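Local coordinates for protein plasmodium falciparum gamete antigen 27/25 (PDB 1N81) that is a gametocyte protein essential for sexual development of the malaria parasite, with an undefined molecular activity that may involve dimerization, at residues D75-V78 / N79-D83; K92-E96 / D97-K101; D121-E125 / V126-K130. One frame throughout, in Å; residues are numbered along the deposited sequence.

Overall arrangement
All three contacts are local, each formed within one continuous run of this all-helical chain, and they come in series. Contact 1 lies in the middle of helix 71-89, its centre about 9 Å from that of the chain, with helices 13-35, 50-63 and 156-173 packed around it. Contacts 2 and 3 use the two ends of the next helix, 96-122: the first builds its N-terminal cap, the second the turn that leads into helix 126-133. Their centres are 39 Å apart, on opposite sides of the chain's centre. Contact 1 thus belongs to the buried interior of the fold, while contacts 2 and 3 form the surface junctions at either end of helix 96-122.

Contact 1: D75-V78 / N79-D83; sequences DNIV and NRISD
Asn-79, Arg-80, Ile-81 and Ser-82 each donate their backbone N-H to the carbonyl four residues earlier, a regular alpha-helical ladder in which Arg-80 N to Asn-76 O is 2.8 Å and nearly straight at 170°. The turn belongs to helix 71-89 of the all-helical Pfg27 fold, where it packs against helices 13-35, 50-63 and 156-173. Ile-77 and Ile-81 stand side by side and point the same way, CG2 of Ile-77 lying 3.8 Å from CD1 of Ile-81. Together they form an apolar ridge that packs against helices 13-35 and 50-63. Arg-80 folds back along its own helix: with CG beside the backbone N and a bend at chi3 (-61°), the guanidinium is laid over the preceding turn. One of its faces rests on Asn-76 O, which sits 3.7 Å from the plane above its centre, while NH2 comes within 3.6 Å of Ile-77 CG1. The buried charge is met by a salt bridge from NE to Glu-22 and a hydrogen bond from NH1 to Gln-168, so that the group ties helix 71-89 to helices 13-35 and 156-173. Asn-76 gives its ND2 to Asp-172. Its other amide atom, OD1, receives a weak hydrogen bond of 3.3 Å from Asn-79 ND2, with the two amide planes turned 43° from each other.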
loop_
_atom_site.group_PDB
_atom_site.type_symbol
_atom_site.label_atom_id
_atom_site.label_comp_id
_atom_site.label_asym_id
_atom_site.label_seq_id
_atom_site.Cartn_x
_atom_site.Cartn_y
_atom_site.Cartn_z
ATOM N N ASP A 75 11.912 -3.196 3.559
ATOM C CA ASP A 75 11.713 -4.649 3.706
ATOM C C ASP A 75 10.222 -4.986 3.741
ATOM O O ASP A 75 9.787 -5.972 3.129
ATOM C CB ASP A 75 12.337 -5.212 5.000
ATOM C CG ASP A 75 13.871 -5.204 4.994
ATOM O OD1 ASP A 75 14.484 -5.221 3.907
ATOM O OD2 ASP A 75 14.459 -5.202 6.098
ATOM N N ASN A 76 9.442 -4.199 4.489
ATOM C CA ASN A 76 8.002 -4.467 4.543
ATOM C C ASN A 76 7.288 -4.119 3.248
ATOM O O ASN A 76 6.250 -4.722 2.945
ATOM C CB ASN A 76 7.326 -3.741 5.699
ATOM C CG ASN A 76 7.654 -4.374 7.050
ATOM O OD1 ASN A 76 8.130 -5.504 7.111
ATOM N ND2 ASN A 76 7.380 -3.652 8.132
ATOM N N ILE A 77 7.809 -3.152 2.494
ATOM C CA ILE A 77 7.166 -2.821 1.211
ATOM C C ILE A 77 7.286 -4.076 0.350
ATOM O O ILE A 77 6.299 -4.533 -0.233
ATOM C CB ILE A 77 7.853 -1.623 0.458
ATOM C CG1 ILE A 77 7.518 -0.309 1.157
ATOM C CG2 ILE A 77 7.334 -1.536 -1.004
ATOM C CD1 ILE A 77 8.185 0.908 0.498
ATOM N N VAL A 78 8.494 -4.641 0.299
ATOM C CA VAL A 78 8.747 -5.855 -0.480
ATOM C C VAL A 78 7.844 -6.994 0.009
ATOM O O VAL A 78 7.235 -7.707 -0.802
ATOM C CB VAL A 78 10.217 -6.311 -0.378
ATOM C CG1 VAL A 78 10.394 -7.659 -1.115
ATOM C CG2 VAL A 78 11.132 -5.252 -1.002
ATOM N N ASN A 79 7.758 -7.159 1.329
ATOM C CA ASN A 79 6.905 -8.208 1.878
ATOM C C ASN A 79 5.464 -8.035 1.428
ATOM O O ASN A 79 4.849 -8.977 0.924
ATOM C CB ASN A 79 6.923 -8.220 3.415
ATOM C CG ASN A 79 8.253 -8.654 3.982
ATOM O OD1 ASN A 79 8.981 -9.399 3.350
ATOM N ND2 ASN A 79 8.570 -8.200 5.191
ATOM N N ARG A 80 4.928 -6.829 1.614
ATOM C CA ARG A 80 3.534 -6.565 1.240
ATOM C C ARG A 80 3.309 -6.829 -0.243
ATOM O O ARG A 80 2.282 -7.380 -0.634
ATOM C CB ARG A 80 3.126 -5.120 1.598
ATOM C CG ARG A 80 2.794 -4.914 3.106
ATOM C CD ARG A 80 2.158 -3.536 3.309
ATOM N NE ARG A 80 3.064 -2.455 2.905
ATOM C CZ ARG A 80 3.949 -1.889 3.714
ATOM N NH1 ARG A 80 4.037 -2.310 4.973
ATOM N NH2 ARG A 80 4.718 -0.888 3.276
ATOM N N ILE A 81 4.271 -6.450 -1.072
ATOM C CA ILE A 81 4.114 -6.660 -2.500
ATOM C C ILE A 81 4.051 -8.172 -2.793
ATOM O O ILE A 81 3.142 -8.641 -3.480
ATOM C CB ILE A 81 5.274 -5.998 -3.292
ATOM C CG1 ILE A 81 5.086 -4.461 -3.344
ATOM C CG2 ILE A 81 5.329 -6.580 -4.690
ATOM C CD1 ILE A 81 6.309 -3.675 -3.996
ATOM N N SER A 82 5.004 -8.931 -2.260
ATOM C CA SER A 82 4.994 -10.369 -2.495
ATOM C C SER A 82 3.668 -10.954 -1.999
ATOM O O SER A 82 3.071 -11.792 -2.667
ATOM C CB SER A 82 6.172 -11.054 -1.793
ATOM O OG SER A 82 6.195 -12.422 -2.169
ATOM N N ASP A 83 3.183 -10.506 -0.848
ATOM C CA ASP A 83 1.917 -11.053 -0.388
ATOM C C ASP A 83 0.766 -10.756 -1.341
ATOM O O ASP A 83 -0.125 -11.582 -1.511
ATOM C CB ASP A 83 1.600 -10.566 1.024
ATOM C CG ASP A 83 2.562 -11.155 2.065
ATOM O OD1 ASP A 83 3.288 -12.127 1.728
ATOM O OD2 ASP A 83 2.591 -10.661 3.211
#

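Contact 2: K92-E96 / D97-K101; sequences KEVTE and DYIKK
Tyr-98 N donates to Thr-95 OG1 over 3.2 Å, and Ile-99 N donates to Thr-95 O over 3.1 Å, so one threonine receives two N-H groups from the first turn of helix 96-122. The second bond is the straighter, 167° at the hydrogen against 146° for the first. A weaker bond from Lys-100 N to Glu-96 O continues the series. Thr-95 OG1 can reach forward because chi1 of 70° sets it between its own backbone N and carbonyl carbon, and it also lies 3.4 Å from Tyr-98 CB. This is a side-chain N-cap, with Thr-95 closing the helix start just after an inverse gamma turn centred on Val-94. Beyond the cap, the Tyr-98 ring takes up the inside of the bend made by the incoming loop. Lys-92 runs across it at about a right angle: CB stands over one face, offset toward the rim, and CD approaches Tyr-98 CE1 to 3.4 Å. The phenol OH is hydrogen-bonded to Tyr-88 O near the end of helix 71-89, and it also accepts from a water that in turn takes a weak bond from Lys-92 NZ. Lys-101 brings a second ammonium close, its NZ 3.3 Å from Lys-92 NZ; two like charges at this range would probably disfavour full protonation of both. Past the CD2 side of the ring, Val-94 CG1 meets Ile-99 CG2 at 3.6 Å, the two side chains crossing at about a right angle, and both press on Met-34 of helix 13-35.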
loop_
_atom_site.group_PDB
_atom_site.type_symbol
_atom_site.label_atom_id
_atom_site.label_comp_id
_atom_site.label_asym_id
_atom_site.label_seq_id
_atom_site.Cartn_x
_atom_site.Cartn_y
_atom_site.Cartn_z
ATOM N N LYS A 92 -6.335 -17.772 -10.728
ATOM C CA LYS A 92 -6.762 -17.364 -12.054
ATOM C C LYS A 92 -5.588 -17.168 -13.003
ATOM O O LYS A 92 -4.444 -16.982 -12.586
ATOM C CB LYS A 92 -7.561 -16.065 -11.949
ATOM C CG LYS A 92 -8.691 -16.116 -10.921
ATOM C CD LYS A 92 -9.551 -14.869 -11.006
ATOM C CE LYS A 92 -10.759 -14.932 -10.081
ATOM N NZ LYS A 92 -11.561 -13.665 -10.141
ATOM N N GLU A 93 -5.884 -17.216 -14.291
ATOM C CA GLU A 93 -4.863 -17.047 -15.309
ATOM C C GLU A 93 -4.471 -15.578 -15.323
ATOM O O GLU A 93 -5.305 -14.710 -15.586
ATOM C CB GLU A 93 -5.436 -17.467 -16.665
ATOM C CG GLU A 93 -4.442 -17.515 -17.812
ATOM C CD GLU A 93 -5.035 -18.167 -19.057
ATOM O OE1 GLU A 93 -5.371 -19.369 -18.990
ATOM O OE2 GLU A 93 -5.171 -17.483 -20.098
ATOM N N VAL A 94 -3.212 -15.289 -15.016
ATOM C CA VAL A 94 -2.772 -13.909 -15.009
ATOM C C VAL A 94 -2.757 -13.366 -16.425
ATOM O O VAL A 94 -1.714 -13.267 -17.072
ATOM C CB VAL A 94 -1.373 -13.745 -14.394
ATOM C CG1 VAL A 94 -0.995 -12.250 -14.378
ATOM C CG2 VAL A 94 -1.360 -14.317 -12.982
ATOM N N THR A 95 -3.932 -12.996 -16.901
ATOM C CA THR A 95 -4.061 -12.463 -18.241
ATOM C C THR A 95 -3.992 -10.945 -18.268
ATOM O O THR A 95 -3.915 -10.279 -17.231
ATOM C CB THR A 95 -5.379 -12.893 -18.867
ATOM O OG1 THR A 95 -6.460 -12.224 -18.206
ATOM C CG2 THR A 95 -5.553 -14.401 -18.721
ATOM N N GLU A 96 -4.032 -10.405 -19.477
ATOM C CA GLU A 96 -3.966 -8.976 -19.692
ATOM C C GLU A 96 -5.180 -8.263 -19.117
ATOM O O GLU A 96 -5.042 -7.204 -18.513
ATOM C CB GLU A 96 -3.837 -8.710 -21.183
ATOM C CG GLU A 96 -3.857 -7.267 -21.577
ATOM C CD GLU A 96 -3.490 -7.102 -23.029
ATOM O OE1 GLU A 96 -2.302 -7.325 -23.351
ATOM O OE2 GLU A 96 -4.382 -6.771 -23.842
ATOM N N ASP A 97 -6.368 -8.837 -19.312
ATOM C CA ASP A 97 -7.594 -8.240 -18.776
ATOM C C ASP A 97 -7.632 -8.396 -17.260
ATOM O O ASP A 97 -8.231 -7.584 -16.557
ATOM C CB ASP A 97 -8.853 -8.908 -19.347
ATOM C CG ASP A 97 -9.264 -8.335 -20.687
ATOM O OD1 ASP A 97 -8.933 -7.160 -20.947
ATOM O OD2 ASP A 97 -9.930 -9.052 -21.471
ATOM N N TYR A 98 -7.009 -9.457 -16.763
ATOM C CA TYR A 98 -7.009 -9.705 -15.335
ATOM C C TYR A 98 -6.185 -8.660 -14.589
ATOM O O TYR A 98 -6.670 -8.075 -13.611
ATOM C CB TYR A 98 -6.474 -11.104 -15.032
ATOM C CG TYR A 98 -6.597 -11.497 -13.579
ATOM C CD1 TYR A 98 -7.847 -11.600 -12.965
ATOM C CD2 TYR A 98 -5.465 -11.748 -12.812
ATOM C CE1 TYR A 98 -7.956 -11.938 -11.628
ATOM C CE2 TYR A 98 -5.565 -12.091 -11.472
ATOM C CZ TYR A 98 -6.811 -12.184 -10.885
ATOM O OH TYR A 98 -6.919 -12.534 -9.556
ATOM N N ILE A 99 -4.954 -8.415 -15.048
ATOM C CA ILE A 99 -4.103 -7.442 -14.374
ATOM C C ILE A 99 -4.701 -6.046 -14.460
ATOM O O ILE A 99 -4.472 -5.216 -13.577
ATOM C CB ILE A 99 -2.642 -7.438 -14.912
ATOM C CG1 ILE A 99 -2.578 -6.909 -16.346
ATOM C CG2 ILE A 99 -2.062 -8.833 -14.801
ATOM C CD1 ILE A 99 -1.183 -6.921 -16.927
ATOM N N LYS A 100 -5.475 -5.782 -15.511
ATOM C CA LYS A 100 -6.127 -4.478 -15.634
ATOM C C LYS A 100 -7.122 -4.373 -14.464
ATOM O O LYS A 100 -7.282 -3.305 -13.855
ATOM C CB LYS A 100 -6.867 -4.362 -16.968
ATOM C CG LYS A 100 -6.242 -3.390 -17.965
ATOM C CD LYS A 100 -6.364 -1.935 -17.499
ATOM C CE LYS A 100 -5.754 -0.951 -18.501
ATOM N NZ LYS A 100 -4.265 -1.073 -18.671
ATOM N N LYS A 101 -7.770 -5.494 -14.148
ATOM C CA LYS A 101 -8.708 -5.548 -13.038
ATOM C C LYS A 101 -7.964 -5.506 -11.684
ATOM O O LYS A 101 -8.498 -4.957 -10.729
ATOM C CB LYS A 101 -9.561 -6.817 -13.093
ATOM C CG LYS A 101 -10.737 -6.797 -12.105
ATOM C CD LYS A 101 -11.499 -8.128 -12.043
ATOM C CE LYS A 101 -10.674 -9.266 -11.411
ATOM N NZ LYS A 101 -11.434 -10.566 -11.297
HETATM O O HOH W 1 -9.410 -12.420 -7.818
#

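Contact 3: D121-E125 / V126-K130; sequences DHARE and VKEKK
Lys-129 reaches back over the turn that precedes its helix and lies alongside the Ala-123 to Glu-125 backbone, with its ammonium brought to the end of the previous helix. The chain runs extended as far as CE and then bends at chi4 (-63°), which turns NZ onto Ala-123 O at 2.6 Å, a short hydrogen bond. The ammonium stands only 19° from the carbonyl plane of Ala-123. NZ is also hydrogen-bonded to Val-120 O, and Asp-121 O is 3.3 Å from it. The ammonium thus bonds to the carbonyls of Val-120 and Ala-123 near the C-terminal end of helix 96-122, where the helix dipole would probably favour a positive charge. On the way, the aliphatic part of Lys-129 passes close to the turn, CG lying 3.3 Å from Glu-125 O. Ala-123 CB faces the new helix, 3.7 Å from Glu-128 CG and 4.0 Å from Lys-129 CG. Glu-128 touches this methyl with its methylene alone; the carboxylate bends off at chi2 and forms a salt bridge with Arg-131. Glu-125 occupies the N-cap position, and its backbone carbonyl accepts Lys-129 N at 3.0 Å as well as a weak, strongly bent bond from Glu-128 N (122°). Residues 123-125 form the short turn that joins helices 96-122 and 126-133. Tyr-177, in the C-terminal segment after helix 156-173, touches Val-126 and Lys-129, while Asp-121 OD1, in the last turn of helix 96-122, is hydrogen-bonded to Ser-176 OG.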
loop_
_atom_site.group_PDB
_atom_site.type_symbol
_atom_site.label_atom_id
_atom_site.label_comp_id
_atom_site.label_asym_id
_atom_site.label_seq_id
_atom_site.Cartn_x
_atom_site.Cartn_y
_atom_site.Cartn_z
ATOM N N ASP A 121 -3.763 11.905 10.972
ATOM C CA ASP A 121 -3.178 13.241 11.092
ATOM C C ASP A 121 -4.020 14.206 11.939
ATOM O O ASP A 121 -3.478 15.063 12.646
ATOM C CB ASP A 121 -3.007 13.900 9.716
ATOM C CG ASP A 121 -1.994 13.203 8.841
ATOM O OD1 ASP A 121 -1.173 12.404 9.352
ATOM O OD2 ASP A 121 -2.020 13.476 7.619
ATOM N N HIS A 122 -5.339 14.084 11.842
ATOM C CA HIS A 122 -6.227 14.973 12.573
ATOM C C HIS A 122 -6.441 14.604 14.024
ATOM O O HIS A 122 -6.988 15.408 14.764
ATOM C CB HIS A 122 -7.588 15.069 11.884
ATOM C CG HIS A 122 -7.529 15.631 10.493
ATOM N ND1 HIS A 122 -8.651 15.781 9.705
ATOM C CD2 HIS A 122 -6.481 16.054 9.743
ATOM C CE1 HIS A 122 -8.296 16.269 8.527
ATOM N NE2 HIS A 122 -6.986 16.443 8.526
ATOM N N ALA A 123 -6.040 13.401 14.435
ATOM C CA ALA A 123 -6.215 13.004 15.834
ATOM C C ALA A 123 -5.120 13.680 16.671
ATOM O O ALA A 123 -3.991 13.863 16.212
ATOM C CB ALA A 123 -6.149 11.499 15.980
ATOM N N ARG A 124 -5.471 14.059 17.890
ATOM C CA ARG A 124 -4.559 14.765 18.786
ATOM C C ARG A 124 -3.482 13.907 19.441
ATOM O O ARG A 124 -2.296 14.159 19.286
ATOM C CB ARG A 124 -5.383 15.451 19.880
ATOM C CG ARG A 124 -4.651 16.502 20.696
ATOM C CD ARG A 124 -5.601 17.105 21.731
ATOM N NE ARG A 124 -5.111 18.383 22.248
ATOM C CZ ARG A 124 -5.824 19.209 23.012
ATOM N NH1 ARG A 124 -7.069 18.892 23.357
ATOM N NH2 ARG A 124 -5.297 20.361 23.419
ATOM N N GLU A 125 -3.912 12.898 20.186
ATOM C CA GLU A 125 -3.005 12.011 20.908
ATOM C C GLU A 125 -2.387 10.936 20.017
ATOM O O GLU A 125 -3.041 10.415 19.115
ATOM C CB GLU A 125 -3.768 11.315 22.039
ATOM C CG GLU A 125 -4.719 12.203 22.848
ATOM C CD GLU A 125 -3.997 13.155 23.788
ATOM O OE1 GLU A 125 -3.055 12.709 24.486
ATOM O OE2 GLU A 125 -4.387 14.344 23.839
ATOM N N VAL A 126 -1.133 10.587 20.288
ATOM C CA VAL A 126 -0.450 9.553 19.520
ATOM C C VAL A 126 -1.164 8.223 19.740
ATOM O O VAL A 126 -1.154 7.349 18.873
ATOM C CB VAL A 126 1.028 9.418 19.954
ATOM C CG1 VAL A 126 1.664 8.208 19.329
ATOM C CG2 VAL A 126 1.790 10.644 19.531
ATOM N N LYS A 127 -1.798 8.084 20.903
ATOM C CA LYS A 127 -2.511 6.864 21.237
ATOM C C LYS A 127 -3.728 6.685 20.344
ATOM O O LYS A 127 -4.039 5.575 19.942
ATOM C CB LYS A 127 -2.984 6.881 22.688
ATOM C CG LYS A 127 -3.641 5.590 23.107
ATOM C CD LYS A 127 -4.278 5.726 24.468
ATOM C CE LYS A 127 -4.975 4.444 24.854
ATOM N NZ LYS A 127 -5.798 4.622 26.082
ATOM N N GLU A 128 -4.425 7.785 20.079
ATOM C CA GLU A 128 -5.610 7.763 19.237
ATOM C C GLU A 128 -5.148 7.533 17.775
ATOM O O GLU A 128 -5.790 6.800 17.029
ATOM C CB GLU A 128 -6.376 9.083 19.424
ATOM C CG GLU A 128 -7.612 9.288 18.530
ATOM C CD GLU A 128 -8.678 8.225 18.711
ATOM O OE1 GLU A 128 -8.456 7.257 19.477
ATOM O OE2 GLU A 128 -9.747 8.355 18.067
ATOM N N LYS A 129 -4.021 8.125 17.389
ATOM C CA LYS A 129 -3.498 7.934 16.047
ATOM C C LYS A 129 -3.255 6.440 15.827
ATOM O O LYS A 129 -3.586 5.884 14.776
ATOM C CB LYS A 129 -2.189 8.700 15.849
ATOM C CG LYS A 129 -2.339 10.192 15.867
ATOM C CD LYS A 129 -1.026 10.819 15.513
ATOM C CE LYS A 129 -1.075 12.339 15.681
ATOM N NZ LYS A 129 -2.058 13.015 14.777
ATOM N N LYS A 130 -2.699 5.777 16.835
ATOM C CA LYS A 130 -2.425 4.354 16.719
ATOM C C LYS A 130 -3.727 3.556 16.657
ATOM O O LYS A 130 -3.858 2.633 15.829
ATOM C CB LYS A 130 -1.536 3.869 17.878
ATOM C CG LYS A 130 -1.318 2.357 17.910
ATOM C CD LYS A 130 -0.355 1.924 19.026
ATOM C CE LYS A 130 -0.025 0.419 18.914
ATOM N NZ LYS A 130 1.180 -0.012 19.699
#